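Local coordinates for pollen-specific leucine-rich repeat extensin-like protein 1 (Arabidopsis thaliana, PDB 6TME) that probably binds secreted RALF signalling peptides through its leucine-rich repeat domain and, through its extensin-like part, helps link them to the pollen-tube cell wall, at residues G154-T158 with D175-P181; L274-S279 with N301-L305. All blocks are in the same frame, centred on the assembly; numbering follows the deposited sequence.

Contact 1 of 2, residues G154-T158 with D175-P181; sequences GPFPT and DFEGKLP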
ATOM      1  N   GLY A 154       7.831   0.260 -16.239  1.00 24.97           N
ATOM      2  CA  GLY A 154       7.113  -0.548 -17.190  1.00 16.78           C
ATOM      3  C   GLY A 154       5.967  -1.285 -16.539  1.00 21.48           C
ATOM      4  O   GLY A 154       5.534  -0.965 -15.430  1.00 22.59           O
ATOM      5  N   PRO A 155       5.478  -2.320 -17.213  1.00 25.76           N
ATOM      6  CA  PRO A 155       4.237  -2.977 -16.788  1.00 24.68           C
ATOM      7  C   PRO A 155       4.333  -3.606 -15.404  1.00 33.78           C
ATOM      8  O   PRO A 155       5.413  -3.943 -14.915  1.00 29.56           O
ATOM      9  CB  PRO A 155       4.032  -4.056 -17.861  1.00 25.73           C
ATOM     10  CG  PRO A 155       4.845  -3.577 -19.047  1.00 25.15           C
ATOM     11  CD  PRO A 155       6.043  -2.915 -18.435  1.00 20.94           C
ATOM     12  N   PHE A 156       3.163  -3.776 -14.783  1.00 31.07           N
ATOM     13  CA  PHE A 156       3.083  -4.391 -13.469  1.00 27.28           C
ATOM     14  C   PHE A 156       3.959  -5.646 -13.428  1.00 32.08           C
ATOM     15  O   PHE A 156       3.929  -6.440 -14.373  1.00 30.14           O
ATOM     16  CB  PHE A 156       1.628  -4.737 -13.152  1.00 23.32           C
ATOM     17  CG  PHE A 156       1.435  -5.360 -11.803  1.00 28.92           C
ATOM     18  CD1 PHE A 156       1.639  -6.711 -11.605  1.00 30.43           C
ATOM     19  CD2 PHE A 156       1.056  -4.585 -10.722  1.00 30.63           C
ATOM     20  CE1 PHE A 156       1.461  -7.284 -10.343  1.00 33.08           C
ATOM     21  CE2 PHE A 156       0.877  -5.142  -9.472  1.00 29.25           C
ATOM     22  CZ  PHE A 156       1.087  -6.502  -9.280  1.00 24.86           C
ATOM     23  N   PRO A 157       4.770  -5.850 -12.356  1.00 32.47           N
ATOM     24  CA  PRO A 157       5.661  -7.030 -12.309  1.00 30.21           C
ATOM     25  C   PRO A 157       4.900  -8.327 -12.096  1.00 25.64           C
ATOM     26  O   PRO A 157       4.767  -8.802 -10.964  1.00 31.05           O
ATOM     27  CB  PRO A 157       6.577  -6.738 -11.115  1.00 32.03           C
ATOM     28  CG  PRO A 157       5.704  -5.871 -10.199  1.00 30.13           C
ATOM     29  CD  PRO A 157       4.908  -4.998 -11.156  1.00 29.37           C
ATOM     30  N   THR A 158       4.393  -8.903 -13.179  1.00 21.92           N
ATOM     31  CA  THR A 158       3.476 -10.028 -13.059  1.00 32.03           C
ATOM     32  C   THR A 158       4.146 -11.306 -12.544  1.00 28.98           C
ATOM     33  O   THR A 158       3.429 -12.233 -12.144  1.00 32.37           O
ATOM     34  CB  THR A 158       2.777 -10.263 -14.407  1.00 34.07           C
ATOM     35  OG1 THR A 158       3.726 -10.243 -15.478  1.00 33.18           O
ATOM     36  CG2 THR A 158       1.745  -9.161 -14.656  1.00 35.44           C
ATOM     37  N   ASP A 175       8.121   3.444 -11.184  1.00 27.21           N
ATOM     38  CA  ASP A 175       7.519   3.945 -12.404  1.00 23.53           C
ATOM     39  C   ASP A 175       6.813   2.815 -13.134  1.00 24.69           C
ATOM     40  O   ASP A 175       6.907   2.684 -14.358  1.00 21.33           O
ATOM     41  CB  ASP A 175       8.568   4.608 -13.295  1.00 26.51           C
ATOM     42  CG  ASP A 175       7.948   5.393 -14.451  1.00 36.58           C
ATOM     43  OD1 ASP A 175       6.746   5.705 -14.393  1.00 37.86           O
ATOM     44  OD2 ASP A 175       8.655   5.661 -15.444  1.00 37.22           O
ATOM     45  N   PHE A 176       6.126   1.953 -12.388  1.00 18.35           N
ATOM     46  CA  PHE A 176       5.224   0.997 -13.014  1.00 26.30           C
ATOM     47  C   PHE A 176       4.013   1.722 -13.606  1.00 27.45           C
ATOM     48  O   PHE A 176       3.585   2.774 -13.116  1.00 25.92           O
ATOM     49  CB  PHE A 176       4.786  -0.063 -12.005  1.00 26.00           C
ATOM     50  CG  PHE A 176       5.916  -0.941 -11.520  1.00 27.70           C
ATOM     51  CD1 PHE A 176       6.551  -1.824 -12.393  1.00 28.54           C
ATOM     52  CD2 PHE A 176       6.345  -0.884 -10.201  1.00 23.61           C
ATOM     53  CE1 PHE A 176       7.584  -2.625 -11.957  1.00 19.32           C
ATOM     54  CE2 PHE A 176       7.389  -1.678  -9.757  1.00 19.89           C
ATOM     55  CZ  PHE A 176       8.006  -2.552 -10.633  1.00 27.92           C
ATOM     56  N   GLU A 177       3.461   1.163 -14.679  1.00 38.52           N
ATOM     57  CA  GLU A 177       2.427   1.886 -15.414  1.00 35.60           C
ATOM     58  C   GLU A 177       1.530   0.899 -16.149  1.00 26.79           C
ATOM     59  O   GLU A 177       1.758  -0.314 -16.142  1.00 26.71           O
ATOM     60  CB  GLU A 177       3.067   2.884 -16.378  1.00 42.69           C
ATOM     61  CG  GLU A 177       3.987   2.221 -17.373  1.00 51.31           C
ATOM     62  CD  GLU A 177       3.250   1.739 -18.609  1.00 62.37           C
ATOM     63  OE1 GLU A 177       2.507   2.562 -19.207  1.00 61.12           O
ATOM     64  OE2 GLU A 177       3.400   0.535 -18.955  1.00 61.25           O
ATOM     65  N   GLY A 178       0.509   1.438 -16.815  1.00 33.28           N
ATOM     66  CA  GLY A 178      -0.442   0.593 -17.515  1.00 29.09           C
ATOM     67  C   GLY A 178      -1.533   0.075 -16.594  1.00 26.80           C
ATOM     68  O   GLY A 178      -1.742   0.562 -15.475  1.00 24.36           O
ATOM     69  N   LYS A 179      -2.237  -0.942 -17.083  1.00 29.04           N
ATOM     70  CA  LYS A 179      -3.361  -1.507 -16.356  1.00 33.06           C
ATOM     71  C   LYS A 179      -2.871  -2.339 -15.177  1.00 38.54           C
ATOM     72  O   LYS A 179      -1.758  -2.878 -15.171  1.00 40.88           O
ATOM     73  CB  LYS A 179      -4.215  -2.396 -17.270  1.00 32.88           C
ATOM     74  CG  LYS A 179      -4.777  -1.697 -18.497  1.00 44.12           C
ATOM     75  CD  LYS A 179      -5.488  -2.688 -19.428  1.00 46.96           C
ATOM     76  CE  LYS A 179      -6.272  -1.953 -20.510  1.00 55.03           C
ATOM     77  NZ  LYS A 179      -7.055  -2.880 -21.382  1.00 62.94           N
ATOM     78  N   LEU A 180      -3.720  -2.478 -14.220  1.00 33.23           N
ATOM     79  CA  LEU A 180      -3.462  -3.341 -13.078  1.00 36.12           C
ATOM     80  C   LEU A 180      -4.017  -4.739 -13.341  1.00 39.15           C
ATOM     81  O   LEU A 180      -5.192  -4.871 -13.696  1.00 46.11           O
ATOM     82  CB  LEU A 180      -4.104  -2.753 -11.843  1.00 27.56           C
ATOM     83  CG  LEU A 180      -3.679  -3.223 -10.479  1.00 36.49           C
ATOM     84  CD1 LEU A 180      -2.205  -2.944 -10.360  1.00 40.92           C
ATOM     85  CD2 LEU A 180      -4.497  -2.450  -9.418  1.00 30.15           C
ATOM     86  N   PRO A 181      -3.224  -5.794 -13.185  1.00 39.19           N
ATOM     87  CA  PRO A 181      -3.743  -7.161 -13.410  1.00 33.51           C
ATOM     88  C   PRO A 181      -4.827  -7.490 -12.404  1.00 39.15           C
ATOM     89  O   PRO A 181      -4.551  -7.585 -11.197  1.00 37.07           O
ATOM     90  CB  PRO A 181      -2.509  -8.059 -13.212  1.00 30.96           C
ATOM     91  CG  PRO A 181      -1.319  -7.127 -13.261  1.00 31.35           C
ATOM     92  CD  PRO A 181      -1.808  -5.787 -12.789  1.00 34.64           C
TER
HETATM   93  O   HOH W   1       0.684  -2.606 -16.292  1.00 31.03           O
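Pro-181 crosses Phe-156 obliquely, laying its CD over one face of the phenyl ring, 3.8 Å from the centroid and shifted toward the rim. Its neighbour CG comes just as near to the ring atoms, 3.4 Å from Phe-156 CD1. The other face of the same ring is covered from within its own segment by Pro-157, whose CD then serves a second aromatic. That atom sits over a face of Phe-176 as well, 3.8 Å from its centroid, with the two side chains crossing at roughly a right angle, and one proline thus separates two phenylalanines. Phe-156 gets into the sandwich because its CG stands anti to the backbone N (chi1 -179°), which also brings CD2 to 3.7 Å from Leu-180 CD1.

The pairing belongs to the plant-type leucine-rich repeat, whose Gly-x-x-Pro recurs here at Gly-154 to Pro-157 and Gly-178 to Pro-181; Gly-154 forms a parallel bridge with Phe-176, two residues before the second glycine. Gly-154 N donates to Asp-175 O, and Glu-177 N returns the bond to Gly-154 O at 3.1 Å. That carbonyl oxygen also receives the CA-H of Phe-176 and lies in the plane of its ring, at the edge, 3.3 Å from CD1. Gly-154 and Gly-178 both have positive phi, which a side chain would tolerate poorly. Where the backbones part, a water accepts from Phe-156 N and donates to Glu-177 O and to Lys-179 O, its oxygen 2.7 Å from Lys-179 O. Phe-199, from strand 198-201, touches both phenylalanines.

Contact 2 of 2, residues L274-S279 with N301-L305; sequences LPSTLS and NICKL. With SO4 (sulfate ion), chain K.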
ATOM      1  N   LEU A 274     -22.593  11.714   0.032  1.00 40.21           N
ATOM      2  CA  LEU A 274     -22.075  10.632   0.842  1.00 34.10           C
ATOM      3  C   LEU A 274     -23.201   9.637   1.059  1.00 36.01           C
ATOM      4  O   LEU A 274     -24.328  10.046   1.363  1.00 38.17           O
ATOM      5  CB  LEU A 274     -21.552  11.146   2.181  1.00 28.52           C
ATOM      6  CG  LEU A 274     -20.408  12.128   2.007  1.00 33.74           C
ATOM      7  CD1 LEU A 274     -19.818  12.546   3.347  1.00 32.76           C
ATOM      8  CD2 LEU A 274     -19.344  11.519   1.091  1.00 34.90           C
ATOM      9  N   PRO A 275     -22.967   8.348   0.858  1.00 37.01           N
ATOM     10  CA  PRO A 275     -24.027   7.379   1.126  1.00 36.39           C
ATOM     11  C   PRO A 275     -24.298   7.287   2.617  1.00 39.36           C
ATOM     12  O   PRO A 275     -23.376   7.295   3.436  1.00 46.30           O
ATOM     13  CB  PRO A 275     -23.470   6.067   0.561  1.00 34.47           C
ATOM     14  CG  PRO A 275     -22.024   6.294   0.389  1.00 36.82           C
ATOM     15  CD  PRO A 275     -21.827   7.748   0.151  1.00 31.99           C
ATOM     16  N   SER A 276     -25.587   7.213   2.960  1.00 32.50           N
ATOM     17  CA  SER A 276     -25.991   7.055   4.352  1.00 43.06           C
ATOM     18  C   SER A 276     -25.504   5.741   4.941  1.00 36.36           C
ATOM     19  O   SER A 276     -25.398   5.624   6.165  1.00 44.54           O
ATOM     20  CB  SER A 276     -27.520   7.156   4.471  1.00 42.77           C
ATOM     21  OG  SER A 276     -28.152   6.341   3.492  1.00 49.40           O
ATOM     22  N   THR A 277     -25.208   4.752   4.097  1.00 41.82           N
ATOM     23  CA  THR A 277     -24.631   3.489   4.546  1.00 42.61           C
ATOM     24  C   THR A 277     -23.288   3.662   5.251  1.00 36.00           C
ATOM     25  O   THR A 277     -22.830   2.725   5.914  1.00 30.52           O
ATOM     26  CB  THR A 277     -24.458   2.548   3.352  1.00 42.46           C
ATOM     27  OG1 THR A 277     -23.828   3.254   2.276  1.00 47.28           O
ATOM     28  CG2 THR A 277     -25.809   2.032   2.881  1.00 33.69           C
ATOM     29  N   LEU A 278     -22.647   4.826   5.131  1.00 32.35           N
ATOM     30  CA  LEU A 278     -21.369   5.006   5.805  1.00 34.10           C
ATOM     31  C   LEU A 278     -21.499   4.932   7.317  1.00 39.11           C
ATOM     32  O   LEU A 278     -20.473   4.875   8.002  1.00 40.13           O
ATOM     33  CB  LEU A 278     -20.723   6.329   5.389  1.00 27.04           C
ATOM     34  CG  LEU A 278     -20.241   6.357   3.939  1.00 34.33           C
ATOM     35  CD1 LEU A 278     -19.832   7.748   3.529  1.00 40.48           C
ATOM     36  CD2 LEU A 278     -19.084   5.419   3.755  1.00 38.64           C
ATOM     37  N   SER A 279     -22.723   4.898   7.855  1.00 42.08           N
ATOM     38  CA  SER A 279     -22.859   4.694   9.293  1.00 40.93           C
ATOM     39  C   SER A 279     -22.459   3.287   9.706  1.00 38.37           C
ATOM     40  O   SER A 279     -22.303   3.032  10.901  1.00 41.48           O
ATOM     41  CB  SER A 279     -24.288   4.986   9.756  1.00 39.89           C
ATOM     42  OG  SER A 279     -25.227   4.109   9.158  1.00 47.26           O
ATOM     43  N   ASN A 301     -25.240  10.996  11.310  1.00 53.75           N
ATOM     44  CA  ASN A 301     -25.110   9.593  10.944  1.00 57.56           C
ATOM     45  C   ASN A 301     -23.638   9.225  10.813  1.00 50.09           C
ATOM     46  O   ASN A 301     -23.209   8.141  11.229  1.00 51.97           O
ATOM     47  CB  ASN A 301     -25.836   9.350   9.623  1.00 69.23           C
ATOM     48  CG  ASN A 301     -26.514   8.021   9.570  1.00 78.61           C
ATOM     49  OD1 ASN A 301     -26.712   7.372  10.597  1.00 87.01           O
ATOM     50  ND2 ASN A 301     -26.883   7.593   8.360  1.00 76.49           N
ATOM     51  N   ILE A 302     -22.850  10.145  10.271  1.00 39.50           N
ATOM     52  CA  ILE A 302     -21.444   9.932   9.987  1.00 45.18           C
ATOM     53  C   ILE A 302     -20.554  10.577  11.044  1.00 37.54           C
ATOM     54  O   ILE A 302     -19.628   9.951  11.558  1.00 34.83           O
ATOM     55  CB  ILE A 302     -21.140  10.473   8.573  1.00 52.53           C
ATOM     56  CG1 ILE A 302     -21.890   9.636   7.533  1.00 56.38           C
ATOM     57  CG2 ILE A 302     -19.659  10.515   8.310  1.00 57.75           C
ATOM     58  CD1 ILE A 302     -22.049  10.302   6.193  1.00 60.45           C
ATOM     59  N   CYS A 303     -20.849  11.822  11.411  1.00 31.11           N
ATOM     60  CA  CYS A 303     -19.984  12.580  12.304  1.00 32.11           C
ATOM     61  C   CYS A 303     -19.983  12.058  13.734  1.00 39.16           C
ATOM     62  O   CYS A 303     -19.088  12.430  14.504  1.00 40.46           O
ATOM     63  CB  CYS A 303     -20.382  14.053  12.283  1.00 43.78           C
ATOM     64  SG  CYS A 303     -20.142  14.818  10.642  1.00 61.63           S
ATOM     65  N   LYS A 304     -20.932  11.195  14.112  1.00 34.27           N
ATOM     66  CA  LYS A 304     -20.936  10.643  15.460  1.00 37.22           C
ATOM     67  C   LYS A 304     -20.534   9.173  15.496  1.00 44.51           C
ATOM     68  O   LYS A 304     -20.770   8.496  16.499  1.00 41.28           O
ATOM     69  CB  LYS A 304     -22.294  10.877  16.119  1.00 43.80           C
ATOM     70  CG  LYS A 304     -22.330  12.296  16.679  1.00 56.67           C
ATOM     71  CD  LYS A 304     -23.706  12.879  16.955  1.00 65.37           C
ATOM     72  CE  LYS A 304     -24.458  12.145  18.036  1.00 69.19           C
ATOM     73  NZ  LYS A 304     -25.424  13.077  18.690  1.00 66.00           N
ATOM     74  N   LEU A 305     -19.909   8.677  14.428  1.00 47.94           N
ATOM     75  CA  LEU A 305     -19.336   7.341  14.452  1.00 36.06           C
ATOM     76  C   LEU A 305     -18.356   7.222  15.620  1.00 33.19           C
ATOM     77  O   LEU A 305     -17.603   8.162  15.899  1.00 37.84           O
ATOM     78  CB  LEU A 305     -18.646   7.042  13.123  1.00 36.05           C
ATOM     79  CG  LEU A 305     -19.561   6.745  11.923  1.00 38.05           C
ATOM     80  CD1 LEU A 305     -18.829   6.911  10.602  1.00 36.49           C
ATOM     81  CD2 LEU A 305     -20.163   5.350  12.001  1.00 34.42           C
TER
HETATM   82  S   SO4 K 505     -26.305  16.834  16.450  1.00 98.66           S
HETATM   83  O1  SO4 K 505     -25.553  17.199  17.652  1.00 98.17           O
HETATM   84  O2  SO4 K 505     -25.646  17.386  15.268  1.00 92.86           O
HETATM   85  O3  SO4 K 505     -27.654  17.391  16.545  1.00105.52           O
HETATM   86  O4  SO4 K 505     -26.390  15.380  16.341  1.00 92.21           O
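The flat group in this contact is the amide of Asn-301, and Ser-279 lies across one of its faces: CB stands 3.8 Å from Asn-301 CG, well above the plane, with Ser-279 OG on the same side but further off. Ser-276 meets the nitrogen end, where its CB lies beyond ND2. Ser-276 O approaches ND2 to 3.3 Å, but from above the amide plane, the side Ser-279 occupies, and the angle is too poor for a hydrogen bond. This carbonyl is instead taken up inside its own 3-10 turn, by Ser-279 N and weakly by Ser-279 OG. Asn-301 brings its amide over Ser-279 with a first torsion of -143°, away from a staggered value. With an alanine in its place the amide over Ser-279 CB would be gone, which would probably leave a gap beside the 3-10 turn, though no hydrogen bond to the turn would be lost.

Below the amide the contact turns greasy. Ile-302 has CG1 anti to its carbonyl carbon (chi1 -66°), and the branch passes Leu-278 and ends toward Leu-274: CG1 lies 4.1 Å from Leu-278 CB, and CD1 is equally far from Leu-274 CB. Leu-305 adds its methyls, CD2 coming to 3.3 Å from Ser-279 O and CD1 resting near Leu-278 O.

In the solenoid this joins the 3-10 segment that follows strand 269-271 to the short helix 300-303 of the next turn. Phe-311 backs Ile-302 and Cys-303, and Cys-303 is tied to Cys-325 by a disulfide. At the exposed end, Lys-304 NZ bonds weakly to a sulfate, probably from the crystallisation liquor, that Ser-324 N also holds. With no direct polar bond between them, the two segments hold together by van der Waals packing, partly of methyls against carbonyl oxygens, and by the burial of Ile-302.

Both contacts join consecutive turns of the same leucine-rich repeat solenoid, but at places about 35 Å apart between centres, on opposite sides of the chain's centre, and with no touch between them. Contact 1 lies on an extended edge where the backbones pair briefly in parallel: bonds between main chains, a bridging water and rings faced by prolines hold it, and it is only partly buried. Contact 2 pairs helical elements instead, is the more buried of the two, and depends on aliphatic branches beneath an asparagine amide. Contact 1 closes before 274-279 begins, in series along the chain. A disulfide from Cys-303 ties a segment of contact 2 to Cys-325, whereas contact 1 leans on strand 198-201 of the next turn.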